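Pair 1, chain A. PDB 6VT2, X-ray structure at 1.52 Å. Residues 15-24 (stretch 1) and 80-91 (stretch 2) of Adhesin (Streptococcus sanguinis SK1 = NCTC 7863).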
# COMPACT_ATOMS: atom_id res chain seq x y z
N ILE A 15 26.44 1.71 -28.23
CA ILE A 15 25.46 2.81 -28.11
C ILE A 15 25.81 3.64 -26.86
O ILE A 15 25.90 3.04 -25.85
CB ILE A 15 24.03 2.25 -28.03
CG1 ILE A 15 23.72 1.41 -29.25
CG2 ILE A 15 23.03 3.38 -27.84
CD1 ILE A 15 23.89 2.13 -30.51
N ALA A 16 25.90 4.95 -26.99
CA ALA A 16 26.32 5.74 -25.74
C ALA A 16 25.21 6.80 -25.68
O ALA A 16 24.94 7.39 -26.66
CB ALA A 16 27.65 6.40 -25.90
N TYR A 17 24.65 7.03 -24.54
CA TYR A 17 23.55 7.98 -24.43
C TYR A 17 24.11 9.36 -24.12
O TYR A 17 24.96 9.47 -23.33
CB TYR A 17 22.56 7.50 -23.39
CG TYR A 17 21.91 6.25 -23.88
CD1 TYR A 17 20.98 6.33 -24.88
CD2 TYR A 17 22.32 5.02 -23.44
CE1 TYR A 17 20.40 5.20 -25.42
CE2 TYR A 17 21.77 3.89 -23.98
CZ TYR A 17 20.80 3.98 -24.95
OH TYR A 17 20.32 2.83 -25.44
N ARG A 18 23.57 10.36 -24.77
CA ARG A 18 23.94 11.75 -24.58
C ARG A 18 23.86 12.10 -23.10
O ARG A 18 22.87 11.84 -22.52
CB ARG A 18 22.96 12.59 -25.39
CG ARG A 18 23.17 14.06 -25.17
CD ARG A 18 22.42 14.86 -26.20
NE ARG A 18 21.02 14.53 -26.20
CZ ARG A 18 20.12 15.10 -26.96
NH1 ARG A 18 20.49 15.99 -27.83
NH2 ARG A 18 18.85 14.78 -26.86
N GLY A 19 24.92 12.67 -22.52
CA GLY A 19 24.95 13.08 -21.12
C GLY A 19 25.49 12.03 -20.20
O GLY A 19 25.85 12.40 -19.11
N GLU A 20 25.55 10.79 -20.64
CA GLU A 20 25.88 9.67 -19.74
C GLU A 20 27.28 9.12 -19.91
O GLU A 20 27.88 9.35 -20.90
CB GLU A 20 24.85 8.57 -19.95
CG GLU A 20 23.44 9.13 -19.92
CD GLU A 20 22.36 8.14 -19.59
OE1 GLU A 20 22.63 6.97 -19.65
OE2 GLU A 20 21.26 8.56 -19.33
N GLU A 21 27.71 8.38 -18.90
CA GLU A 21 29.00 7.68 -18.98
C GLU A 21 28.80 6.48 -19.88
O GLU A 21 27.70 5.94 -19.88
CB GLU A 21 29.43 7.14 -17.63
CG GLU A 21 29.66 8.15 -16.53
CD GLU A 21 29.77 7.54 -15.14
OE1 GLU A 21 29.49 6.34 -14.99
OE2 GLU A 21 30.17 8.27 -14.22
N PHE A 22 29.82 6.11 -20.63
CA PHE A 22 29.81 4.85 -21.41
C PHE A 22 31.12 4.14 -21.09
O PHE A 22 32.02 4.77 -20.68
CB PHE A 22 29.71 5.05 -22.92
CG PHE A 22 30.86 5.80 -23.53
CD1 PHE A 22 30.84 7.18 -23.54
CD2 PHE A 22 31.95 5.15 -24.07
CE1 PHE A 22 31.90 7.89 -24.08
CE2 PHE A 22 33.00 5.87 -24.61
CZ PHE A 22 32.97 7.24 -24.62
N GLU A 23 31.11 2.83 -21.26
CA GLU A 23 32.33 2.03 -21.03
C GLU A 23 32.19 0.74 -21.81
O GLU A 23 31.10 0.23 -21.85
CB GLU A 23 32.48 1.73 -19.55
CG GLU A 23 33.46 0.63 -19.19
CD GLU A 23 33.31 0.31 -17.72
OE1 GLU A 23 33.90 0.99 -16.94
OE2 GLU A 23 32.52 -0.57 -17.39
N PHE A 24 33.26 0.30 -22.44
CA PHE A 24 33.26 -1.04 -23.06
C PHE A 24 34.69 -1.53 -23.00
O PHE A 24 35.48 -0.79 -22.68
CB PHE A 24 32.68 -1.03 -24.47
CG PHE A 24 33.45 -0.26 -25.50
CD1 PHE A 24 33.24 1.10 -25.66
CD2 PHE A 24 34.34 -0.90 -26.35
CE1 PHE A 24 33.89 1.79 -26.66
CE2 PHE A 24 35.00 -0.20 -27.33
CZ PHE A 24 34.77 1.14 -27.48
N VAL A 80 37.59 1.38 -22.79
CA VAL A 80 37.29 2.57 -23.61
C VAL A 80 36.06 3.19 -22.93
O VAL A 80 35.19 2.50 -22.65
CB VAL A 80 37.03 2.20 -25.07
CG1 VAL A 80 36.79 3.43 -25.91
CG2 VAL A 80 38.20 1.42 -25.65
N TYR A 81 36.12 4.46 -22.61
CA TYR A 81 35.09 5.06 -21.75
C TYR A 81 35.07 6.56 -21.95
O TYR A 81 35.90 7.11 -22.52
CB TYR A 81 35.44 4.74 -20.28
CG TYR A 81 36.72 5.37 -19.79
CD1 TYR A 81 37.96 4.87 -20.13
CD2 TYR A 81 36.68 6.48 -19.00
CE1 TYR A 81 39.12 5.50 -19.71
CE2 TYR A 81 37.82 7.13 -18.58
CZ TYR A 81 39.05 6.61 -18.90
OH TYR A 81 40.14 7.27 -18.45
N GLY A 82 34.07 7.16 -21.35
CA GLY A 82 33.98 8.60 -21.33
C GLY A 82 32.59 9.02 -20.93
O GLY A 82 31.82 8.23 -20.54
N ILE A 83 32.38 10.31 -20.99
CA ILE A 83 31.07 10.93 -20.74
C ILE A 83 30.70 11.68 -22.01
O ILE A 83 31.44 12.57 -22.44
CB ILE A 83 31.14 11.87 -19.53
CG1 ILE A 83 31.49 11.07 -18.30
CG2 ILE A 83 29.82 12.61 -19.43
CD1 ILE A 83 31.89 11.99 -17.15
N VAL A 84 29.56 11.31 -22.62
CA VAL A 84 29.10 12.05 -23.79
C VAL A 84 28.61 13.40 -23.34
O VAL A 84 27.78 13.44 -22.44
CB VAL A 84 27.98 11.32 -24.51
CG1 VAL A 84 27.52 12.08 -25.75
CG2 VAL A 84 28.49 9.87 -24.86
N PRO A 85 29.00 14.50 -23.98
CA PRO A 85 28.55 15.82 -23.57
C PRO A 85 27.03 15.89 -23.63
O PRO A 85 26.39 15.35 -24.54
CB PRO A 85 29.21 16.76 -24.58
CG PRO A 85 30.48 15.96 -25.03
CD PRO A 85 30.05 14.55 -25.02
N ILE A 86 26.49 16.66 -22.70
CA ILE A 86 25.07 16.76 -22.55
C ILE A 86 24.44 17.42 -23.76
O ILE A 86 23.25 17.20 -24.00
CB ILE A 86 24.73 17.53 -21.27
CG1 ILE A 86 23.25 17.28 -20.89
CG2 ILE A 86 25.03 19.00 -21.46
CD1 ILE A 86 22.93 15.90 -20.53
N ASN A 87 25.18 18.22 -24.53
CA ASN A 87 24.61 18.88 -25.71
C ASN A 87 25.11 18.30 -27.03
O ASN A 87 24.99 18.95 -28.09
CB ASN A 87 24.93 20.37 -25.68
CG ASN A 87 26.40 20.65 -25.75
OD1 ASN A 87 27.20 19.87 -25.27
ND2 ASN A 87 26.76 21.78 -26.33
N HIS A 88 25.69 17.10 -27.00
CA HIS A 88 26.05 16.44 -28.23
C HIS A 88 24.81 16.28 -29.10
O HIS A 88 23.71 16.04 -28.61
CB HIS A 88 26.65 15.07 -27.90
CG HIS A 88 27.52 14.53 -28.97
ND1 HIS A 88 26.98 13.96 -30.10
CD2 HIS A 88 28.86 14.48 -29.14
CE1 HIS A 88 27.96 13.61 -30.93
NE2 HIS A 88 29.11 13.91 -30.36
N GLY A 89 25.01 16.35 -30.39
CA GLY A 89 23.95 15.99 -31.30
C GLY A 89 23.57 14.52 -31.23
O GLY A 89 24.33 13.68 -30.78
N VAL A 90 22.31 14.21 -31.57
CA VAL A 90 21.84 12.84 -31.60
C VAL A 90 21.25 12.56 -32.97
O VAL A 90 20.45 11.65 -33.13
CB VAL A 90 20.81 12.54 -30.50
CG1 VAL A 90 21.57 12.49 -29.21
CG2 VAL A 90 19.74 13.63 -30.49
N GLY A 91 21.76 13.24 -33.98
CA GLY A 91 21.35 12.99 -35.34
C GLY A 91 22.04 11.79 -35.90
O GLY A 91 22.90 11.18 -35.27
O HOH W 1 22.04 18.05 -28.39

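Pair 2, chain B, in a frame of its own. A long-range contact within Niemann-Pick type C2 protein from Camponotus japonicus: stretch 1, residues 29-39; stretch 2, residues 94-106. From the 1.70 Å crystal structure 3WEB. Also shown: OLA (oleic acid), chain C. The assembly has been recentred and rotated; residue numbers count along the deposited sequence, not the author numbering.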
# COMPACT_ATOMS: atom_id res chain seq x y z
N SER B 29 -5.93 4.87 12.33
CA SER B 29 -6.11 6.33 12.34
C SER B 29 -5.21 6.98 11.29
O SER B 29 -4.01 6.72 11.25
CB SER B 29 -5.77 6.92 13.72
OG SER B 29 -6.58 6.36 14.73
N ILE B 30 -5.81 7.81 10.44
CA ILE B 30 -5.11 8.62 9.45
C ILE B 30 -5.44 10.06 9.79
O ILE B 30 -6.59 10.49 9.68
CB ILE B 30 -5.56 8.27 8.01
CG1 ILE B 30 -5.31 6.78 7.70
CG2 ILE B 30 -4.93 9.20 6.98
CD1 ILE B 30 -3.85 6.40 7.50
N ILE B 31 -4.42 10.80 10.24
CA ILE B 31 -4.62 12.16 10.73
C ILE B 31 -4.52 13.15 9.57
O ILE B 31 -3.52 13.18 8.86
CB ILE B 31 -3.59 12.55 11.82
CG1 ILE B 31 -3.37 11.40 12.83
CG2 ILE B 31 -3.98 13.86 12.50
CD1 ILE B 31 -4.57 11.03 13.69
N ARG B 32 -5.57 13.96 9.38
CA ARG B 32 -5.52 15.02 8.39
C ARG B 32 -4.64 16.17 8.87
O ARG B 32 -4.41 16.33 10.08
CB ARG B 32 -6.92 15.50 7.99
CG ARG B 32 -7.91 15.63 9.13
CD ARG B 32 -9.33 15.59 8.59
NE ARG B 32 -10.33 15.73 9.64
CZ ARG B 32 -11.63 15.92 9.43
NH1 ARG B 32 -12.10 16.00 8.19
NH2 ARG B 32 -12.46 16.02 10.46
N GLU B 33 -4.14 16.95 7.92
CA GLU B 33 -3.15 18.01 8.16
C GLU B 33 -1.86 17.48 8.78
O GLU B 33 -1.25 18.13 9.63
CB GLU B 33 -3.75 19.16 8.98
CG GLU B 33 -4.97 19.79 8.34
CD GLU B 33 -5.21 21.21 8.81
OE1 GLU B 33 -5.44 21.42 10.02
OE2 GLU B 33 -5.15 22.12 7.95
N SER B 34 -1.45 16.29 8.34
CA SER B 34 -0.22 15.67 8.80
C SER B 34 0.42 14.84 7.69
O SER B 34 -0.27 14.38 6.77
CB SER B 34 -0.46 14.80 10.03
OG SER B 34 -1.04 13.55 9.67
N GLU B 35 1.73 14.68 7.78
CA GLU B 35 2.47 13.75 6.92
C GLU B 35 2.28 12.34 7.44
O GLU B 35 2.41 12.08 8.64
CB GLU B 35 3.96 14.09 6.90
CG GLU B 35 4.33 15.26 6.00
CD GLU B 35 5.83 15.37 5.77
OE1 GLU B 35 6.62 14.89 6.62
OE2 GLU B 35 6.23 15.93 4.73
N ILE B 36 1.96 11.42 6.53
CA ILE B 36 1.82 10.01 6.86
C ILE B 36 2.99 9.29 6.20
O ILE B 36 3.24 9.46 5.00
CB ILE B 36 0.48 9.42 6.35
CG1 ILE B 36 -0.72 10.29 6.77
CG2 ILE B 36 0.31 7.97 6.81
CD1 ILE B 36 -0.91 10.45 8.26
N HIS B 37 3.71 8.50 7.00
CA HIS B 37 4.79 7.68 6.48
C HIS B 37 4.37 6.22 6.46
O HIS B 37 3.95 5.66 7.47
CB HIS B 37 6.05 7.86 7.33
CG HIS B 37 6.34 9.30 7.65
ND1 HIS B 37 6.74 10.21 6.69
CD2 HIS B 37 6.28 9.98 8.81
CE1 HIS B 37 6.92 11.39 7.26
NE2 HIS B 37 6.64 11.28 8.55
N VAL B 38 4.48 5.60 5.29
CA VAL B 38 4.04 4.21 5.10
C VAL B 38 5.24 3.39 4.67
O VAL B 38 6.00 3.82 3.81
CB VAL B 38 2.92 4.09 4.04
CG1 VAL B 38 2.51 2.63 3.84
CG2 VAL B 38 1.72 4.94 4.43
N SER B 39 5.40 2.22 5.29
CA SER B 39 6.44 1.26 4.90
C SER B 39 5.81 -0.10 4.64
O SER B 39 4.90 -0.52 5.35
CB SER B 39 7.49 1.13 6.02
OG SER B 39 8.38 0.05 5.75
N LYS B 94 8.95 2.63 0.77
CA LYS B 94 8.66 3.79 1.62
C LYS B 94 7.94 4.89 0.85
O LYS B 94 8.26 5.19 -0.30
CB LYS B 94 9.95 4.33 2.24
CG LYS B 94 10.61 3.38 3.23
CD LYS B 94 11.74 4.03 4.02
CE LYS B 94 13.11 3.51 3.59
NZ LYS B 94 13.52 3.92 2.22
N VAL B 95 6.95 5.51 1.50
CA VAL B 95 6.25 6.65 0.91
C VAL B 95 5.74 7.59 2.00
O VAL B 95 5.31 7.15 3.08
CB VAL B 95 5.12 6.21 -0.07
CG1 VAL B 95 3.97 5.50 0.64
CG2 VAL B 95 4.59 7.38 -0.89
N THR B 96 5.82 8.89 1.71
CA THR B 96 5.26 9.92 2.57
C THR B 96 4.24 10.68 1.75
O THR B 96 4.51 11.06 0.60
CB THR B 96 6.36 10.89 3.07
OG1 THR B 96 7.27 10.17 3.91
CG2 THR B 96 5.75 12.05 3.88
N PHE B 97 3.05 10.87 2.31
CA PHE B 97 2.06 11.75 1.70
C PHE B 97 1.42 12.62 2.76
O PHE B 97 1.36 12.25 3.93
CB PHE B 97 1.01 10.95 0.92
CG PHE B 97 0.26 9.94 1.74
CD1 PHE B 97 -0.94 10.28 2.38
CD2 PHE B 97 0.72 8.63 1.86
CE1 PHE B 97 -1.64 9.35 3.13
CE2 PHE B 97 0.02 7.70 2.60
CZ PHE B 97 -1.16 8.05 3.24
N PHE B 98 0.94 13.78 2.33
CA PHE B 98 0.29 14.71 3.22
C PHE B 98 -1.22 14.61 3.02
O PHE B 98 -1.71 14.66 1.90
CB PHE B 98 0.77 16.14 2.95
CG PHE B 98 0.33 17.14 3.97
CD1 PHE B 98 1.00 17.26 5.18
CD2 PHE B 98 -0.76 17.97 3.72
CE1 PHE B 98 0.59 18.19 6.13
CE2 PHE B 98 -1.18 18.90 4.66
CZ PHE B 98 -0.50 19.01 5.87
N VAL B 99 -1.93 14.44 4.13
CA VAL B 99 -3.39 14.41 4.10
C VAL B 99 -3.92 15.82 4.34
O VAL B 99 -3.72 16.38 5.42
CB VAL B 99 -3.97 13.42 5.13
CG1 VAL B 99 -5.49 13.35 5.02
CG2 VAL B 99 -3.37 12.04 4.94
N GLU B 100 -4.58 16.38 3.33
CA GLU B 100 -5.13 17.74 3.38
C GLU B 100 -6.29 17.88 4.37
O GLU B 100 -6.92 16.89 4.74
CB GLU B 100 -5.61 18.17 1.99
CG GLU B 100 -4.50 18.53 1.02
CD GLU B 100 -5.04 19.08 -0.29
OE1 GLU B 100 -5.90 19.99 -0.26
OE2 GLU B 100 -4.59 18.61 -1.37
N LYS B 101 -6.57 19.12 4.78
CA LYS B 101 -7.75 19.42 5.60
C LYS B 101 -9.04 19.14 4.82
O LYS B 101 -10.04 18.73 5.39
CB LYS B 101 -7.72 20.87 6.08
CG LYS B 101 -8.63 21.15 7.28
CD LYS B 101 -8.42 22.54 7.85
CE LYS B 101 -9.13 22.70 9.18
NZ LYS B 101 -8.67 23.89 9.94
N ALA B 102 -8.98 19.35 3.50
CA ALA B 102 -10.11 19.12 2.60
C ALA B 102 -10.50 17.64 2.46
O ALA B 102 -11.49 17.31 1.79
CB ALA B 102 -9.82 19.72 1.23
N THR B 103 -9.73 16.76 3.10
CA THR B 103 -10.03 15.33 3.13
C THR B 103 -11.21 15.06 4.06
O THR B 103 -11.19 15.46 5.23
CB THR B 103 -8.80 14.51 3.58
OG1 THR B 103 -7.66 14.86 2.79
CG2 THR B 103 -9.06 13.01 3.43
N PRO B 104 -12.25 14.38 3.54
CA PRO B 104 -13.42 14.03 4.35
C PRO B 104 -13.06 13.06 5.47
O PRO B 104 -12.22 12.18 5.29
CB PRO B 104 -14.36 13.35 3.35
CG PRO B 104 -13.47 12.86 2.25
CD PRO B 104 -12.39 13.90 2.15
N ALA B 105 -13.69 13.24 6.62
CA ALA B 105 -13.55 12.31 7.73
C ALA B 105 -14.53 11.15 7.55
O ALA B 105 -15.75 11.34 7.59
CB ALA B 105 -13.79 13.01 9.06
N LEU B 106 -13.99 9.96 7.33
CA LEU B 106 -14.80 8.75 7.22
C LEU B 106 -13.99 7.50 7.58
O LEU B 106 -12.76 7.54 7.66
CB LEU B 106 -15.40 8.61 5.81
CG LEU B 106 -14.60 7.96 4.67
CD1 LEU B 106 -15.53 7.51 3.54
CD2 LEU B 106 -13.51 8.88 4.13
C1 OLA C . 0.93 8.32 -4.05
O1 OLA C . 1.48 7.60 -4.92
O2 OLA C . 0.04 9.16 -4.32
C2 OLA C . 1.36 8.17 -2.61
C3 OLA C . 0.22 7.65 -1.75
C4 OLA C . 0.66 6.48 -0.88
C5 OLA C . -0.02 5.18 -1.28
C6 OLA C . -0.06 4.18 -0.13
C7 OLA C . -1.49 3.97 0.33
C8 OLA C . -1.62 2.90 1.41
C9 OLA C . -1.28 3.47 2.78
C10 OLA C . -2.15 4.11 3.57
C11 OLA C . -3.60 4.34 3.20
C12 OLA C . -4.05 5.69 3.74
C13 OLA C . -4.88 6.44 2.71
C14 OLA C . -5.07 7.89 3.14
C15 OLA C . -6.32 8.50 2.52
C16 OLA C . -5.96 9.53 1.45
C17 OLA C . -6.26 10.94 1.94
C18 OLA C . -6.67 11.84 0.79

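The sharpest difference lies at one matched position in the second strand, G82(A) in pair 1 and F97(B) in pair 2. In pair 1 the aromatic ring comes from the first strand: F22(A), with chi1 in p, lays a ring face over the backbone of its bridge partner, where G82(A) N and Y81(A) C lie. An ideal CB on G82(A) would fall 3.1 Å from F22(A) CZ, a tight approach, so the absent side chain leaves room for the ring. In pair 2 the ring belongs to the second strand. F97(B), also p, leans across to its bridge partner I36(B), the counterpart of F22(A), and I36(B) CB sits over the ring face, 3.8 Å from F97(B) CZ. The same ring lies 3.5 Å from the oleic acid, F97(B) CD2 to OLA C4, and so joins the strand pair to the lipid.

Around this exchange the backbones agree closely, with an RMSD of 0.8 Å over 14 central residues. Both pairs are antiparallel ladders, with strand directions at 178° in pair 1 and 154° in pair 2. F22(A)–G82(A) and I36(B)–F97(B) are equivalent hydrogen-bonded bridges; F22(A) N donates to G82(A) O at 2.9 Å, and I36(B) N to F97(B) O at 2.8 Å. At the next hydrogen-bonded bridge, F24(A) and V80(A) match V38(B) and V95(B). Here V80(A) CB packs over the F24(A) ring face, 3.7 Å from its centroid, whereas two valines meet in pair 2, V38(B) CB to V95(B) CG1 at 3.8 Å.

V84(A) and V99(B) superpose within 0.2 Å in both CA and side-chain centre, and both are t. Each fills the space beside the first stretch: V84(A) CG2 touches A16(A) CB at 3.7 Å and F22(A) CD1 at 3.8 Å, while V99(B) CG2 reaches I30(B) CG2 at 3.8 Å and I36(B) CG1 at 3.7 Å.

The matched arginines R18(A) and R32(B) reach across to the turn in the second stretch. R18(A) NH1 makes a weak hydrogen bond to H88(A) O at 3.3 Å, supplemented by a water that accepts a weak hydrogen bond from R18(A) NH1 and donates one to H88(A) O; R32(B) NH1 donates to T103(B) O at 3.1 Å. One guanidinium face is covered by V90(A) CG2 in pair 1 and by the matching A105(B) CB in pair 2.

Beside them, G19(A) and E33(B) both have positive phi. A CB on G19(A) would clash with I86(A) CD1 at 2.5 Å, whereas E33(B) extends its side chain along K101(B), with E33(B) OE2 3.3 Å from K101(B) CD.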